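Local coordinates for protein Rv1989c (MbcT) (Mycobacterium tuberculosis, PDB 6FKG) that degrades NAD(+) by phosphorolysis, acting as the toxin of a type II toxin-antitoxin pair that kills the cell unless its cognate antitoxin MbcA neutralises it, at the interface of chains A and B. Sequence-based numbering; all coordinates share one arbitrary frame. Chains: chain A, Rv1989c (MbcT); chain B, Rv1990c (MbcA).

The interface of chains A and B. Residues chain A 27-29, 38-41, 58; chain B 110-113.
A:Arg27 and B:Glu111 meet in a toxin-antitoxin interface that joins MbcT to MbcA in their heterotetramer, two subunits of each, which assembles further into trimers. The C-terminal tail of MbcA is pressed against MbcT and probably contributes to the block of active-site access by which the antitoxin neutralises the toxin. The two side chains run alongside each other and point the same way. A:Arg27 is stretched out, with CG anti to the backbone N (chi1 -179°), which carries its guanidinium over to the tail. There A:Arg27 NH2 donates to the main-chain O of B:Glu111 at 2.9 Å, reaching a lone pair in the carbonyl plane. A:Arg27 NH2 also forms a long salt bridge of 3.5 Å to the carboxylate OE1 of B:Glu111, which lies at the guanidinium edge, while the two flat groups are turned 80° apart. A:Thr29 lays its CG2 methyl over one face of the guanidinium.

B:Glu111 extends beyond CG to the start of helix 39-44. A:Gly40 N donates to B:Glu111 OE1 at 2.9 Å, coming from above the carboxylate plane. A water bridges B:Glu111 OE1 to A:Ala41 N. The helix N-terminus probably adds to the stabilisation of the negative charge.

On the other side of the tail, B:Gly112 sets its CA over the face of the A:Tyr28 ring, 3.9 Å from the ring centroid, toward the hydroxyl end. A second water joins B:Gly112 O to A:Tyr28 N.

Back at helix 39-44, B:Val113 packs CG2 against A:Ala41. Its CG1 lies over one side of the A:Tyr58 ring, off toward the rim, 4.0 Å from A:Tyr58 CE1.

The tail follows directly on MbcA helix 99-110 and lies between MbcT strand 19-30 and helix 39-44, with A:Tyr58 supplied by strand 56-60.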
loop_
_atom_site.group_PDB
_atom_site.type_symbol
_atom_site.label_atom_id
_atom_site.label_comp_id
_atom_site.label_asym_id
_atom_site.label_seq_id
_atom_site.Cartn_x
_atom_site.Cartn_y
_atom_site.Cartn_z
ATOM N N ARG A 27 7.326 44.467 -12.685
ATOM C CA ARG A 27 7.426 43.025 -12.698
ATOM C C ARG A 27 8.395 42.613 -13.786
ATOM O O ARG A 27 8.447 43.269 -14.836
ATOM C CB ARG A 27 6.050 42.415 -12.965
ATOM C CG ARG A 27 6.073 40.934 -12.971
ATOM C CD ARG A 27 4.824 40.377 -13.576
ATOM N NE ARG A 27 4.804 38.953 -13.321
ATOM C CZ ARG A 27 3.837 38.143 -13.711
ATOM N NH1 ARG A 27 2.798 38.625 -14.399
ATOM N NH2 ARG A 27 3.916 36.860 -13.413
ATOM N N TYR A 28 9.136 41.525 -13.585
ATOM C CA TYR A 28 9.921 41.013 -14.697
ATOM C C TYR A 28 9.408 39.616 -15.042
ATOM O O TYR A 28 8.945 38.882 -14.169
ATOM C CB TYR A 28 11.432 41.012 -14.379
ATOM C CG TYR A 28 11.862 39.882 -13.484
ATOM C CD1 TYR A 28 11.713 39.968 -12.112
ATOM C CD2 TYR A 28 12.416 38.719 -14.019
ATOM C CE1 TYR A 28 12.084 38.922 -11.282
ATOM C CE2 TYR A 28 12.796 37.668 -13.201
ATOM C CZ TYR A 28 12.624 37.774 -11.843
ATOM O OH TYR A 28 12.990 36.737 -11.029
ATOM N N THR A 29 9.426 39.285 -16.333
ATOM C CA THR A 29 9.084 37.946 -16.794
ATOM C C THR A 29 10.015 37.551 -17.901
ATOM O O THR A 29 10.700 38.401 -18.462
ATOM C CB THR A 29 7.659 37.861 -17.363
ATOM O OG1 THR A 29 7.611 38.598 -18.592
ATOM C CG2 THR A 29 6.641 38.410 -16.378
ATOM N N GLY A 38 -0.499 34.933 -13.962
ATOM C CA GLY A 38 -0.145 34.516 -12.614
ATOM C C GLY A 38 -0.123 33.009 -12.453
ATOM O O GLY A 38 -0.138 32.499 -11.336
ATOM N N GLU A 39 -0.097 32.294 -13.570
ATOM C CA GLU A 39 -0.192 30.839 -13.538
ATOM C C GLU A 39 1.068 30.171 -12.992
ATOM O O GLU A 39 0.996 29.069 -12.445
ATOM C CB GLU A 39 -0.494 30.302 -14.930
ATOM C CG GLU A 39 -1.751 30.894 -15.490
ATOM C CD GLU A 39 -2.967 30.560 -14.657
ATOM O OE1 GLU A 39 -3.002 29.462 -14.052
ATOM O OE2 GLU A 39 -3.874 31.420 -14.598
ATOM N N GLY A 40 2.206 30.841 -13.152
ATOM C CA GLY A 40 3.473 30.328 -12.655
ATOM C C GLY A 40 3.437 30.165 -11.147
ATOM O O GLY A 40 3.729 29.089 -10.615
ATOM N N ALA A 41 3.044 31.231 -10.463
ATOM C CA ALA A 41 2.902 31.190 -9.018
ATOM C C ALA A 41 1.858 30.149 -8.608
ATOM O O ALA A 41 1.983 29.526 -7.560
ATOM C CB ALA A 41 2.538 32.566 -8.481
ATOM N N TYR A 58 3.374 38.663 -8.631
ATOM C CA TYR A 58 4.244 39.376 -7.691
ATOM C C TYR A 58 4.816 40.650 -8.326
ATOM O O TYR A 58 5.450 40.587 -9.375
ATOM C CB TYR A 58 5.370 38.459 -7.237
ATOM C CG TYR A 58 4.893 37.392 -6.262
ATOM C CD1 TYR A 58 4.227 36.255 -6.720
ATOM C CD2 TYR A 58 5.081 37.544 -4.892
ATOM C CE1 TYR A 58 3.774 35.280 -5.831
ATOM C CE2 TYR A 58 4.624 36.585 -3.997
ATOM C CZ TYR A 58 3.961 35.465 -4.480
ATOM O OH TYR A 58 3.529 34.509 -3.594
ATOM N N ALA B 110 10.127 31.851 -14.918
ATOM C CA ALA B 110 9.718 32.589 -16.121
ATOM C C ALA B 110 8.700 33.679 -15.832
ATOM O O ALA B 110 8.574 34.614 -16.615
ATOM C CB ALA B 110 9.142 31.622 -17.179
ATOM N N GLU B 111 7.976 33.567 -14.715
ATOM C CA GLU B 111 6.996 34.595 -14.341
ATOM C C GLU B 111 7.492 35.526 -13.243
ATOM O O GLU B 111 6.728 36.334 -12.696
ATOM C CB GLU B 111 5.673 33.943 -13.917
ATOM C CG GLU B 111 4.965 33.263 -15.090
ATOM C CD GLU B 111 3.461 33.135 -14.917
ATOM O OE1 GLU B 111 2.919 33.589 -13.889
ATOM O OE2 GLU B 111 2.816 32.578 -15.824
ATOM N N GLY B 112 8.783 35.446 -12.928
ATOM C CA GLY B 112 9.346 36.364 -11.958
ATOM C C GLY B 112 8.722 36.287 -10.577
ATOM O O GLY B 112 8.591 37.298 -9.890
ATOM N N VAL B 113 8.341 35.079 -10.169
ATOM C CA VAL B 113 7.796 34.855 -8.838
ATOM C C VAL B 113 8.865 35.167 -7.804
ATOM O O VAL B 113 9.986 34.703 -7.932
ATOM C CB VAL B 113 7.303 33.387 -8.681
ATOM C CG1 VAL B 113 6.808 33.130 -7.283
ATOM C CG2 VAL B 113 6.219 33.087 -9.718
HETATM O O HOH W 1 3.158 34.350 -11.295
HETATM O O HOH W 2 8.579 39.929 -10.981
#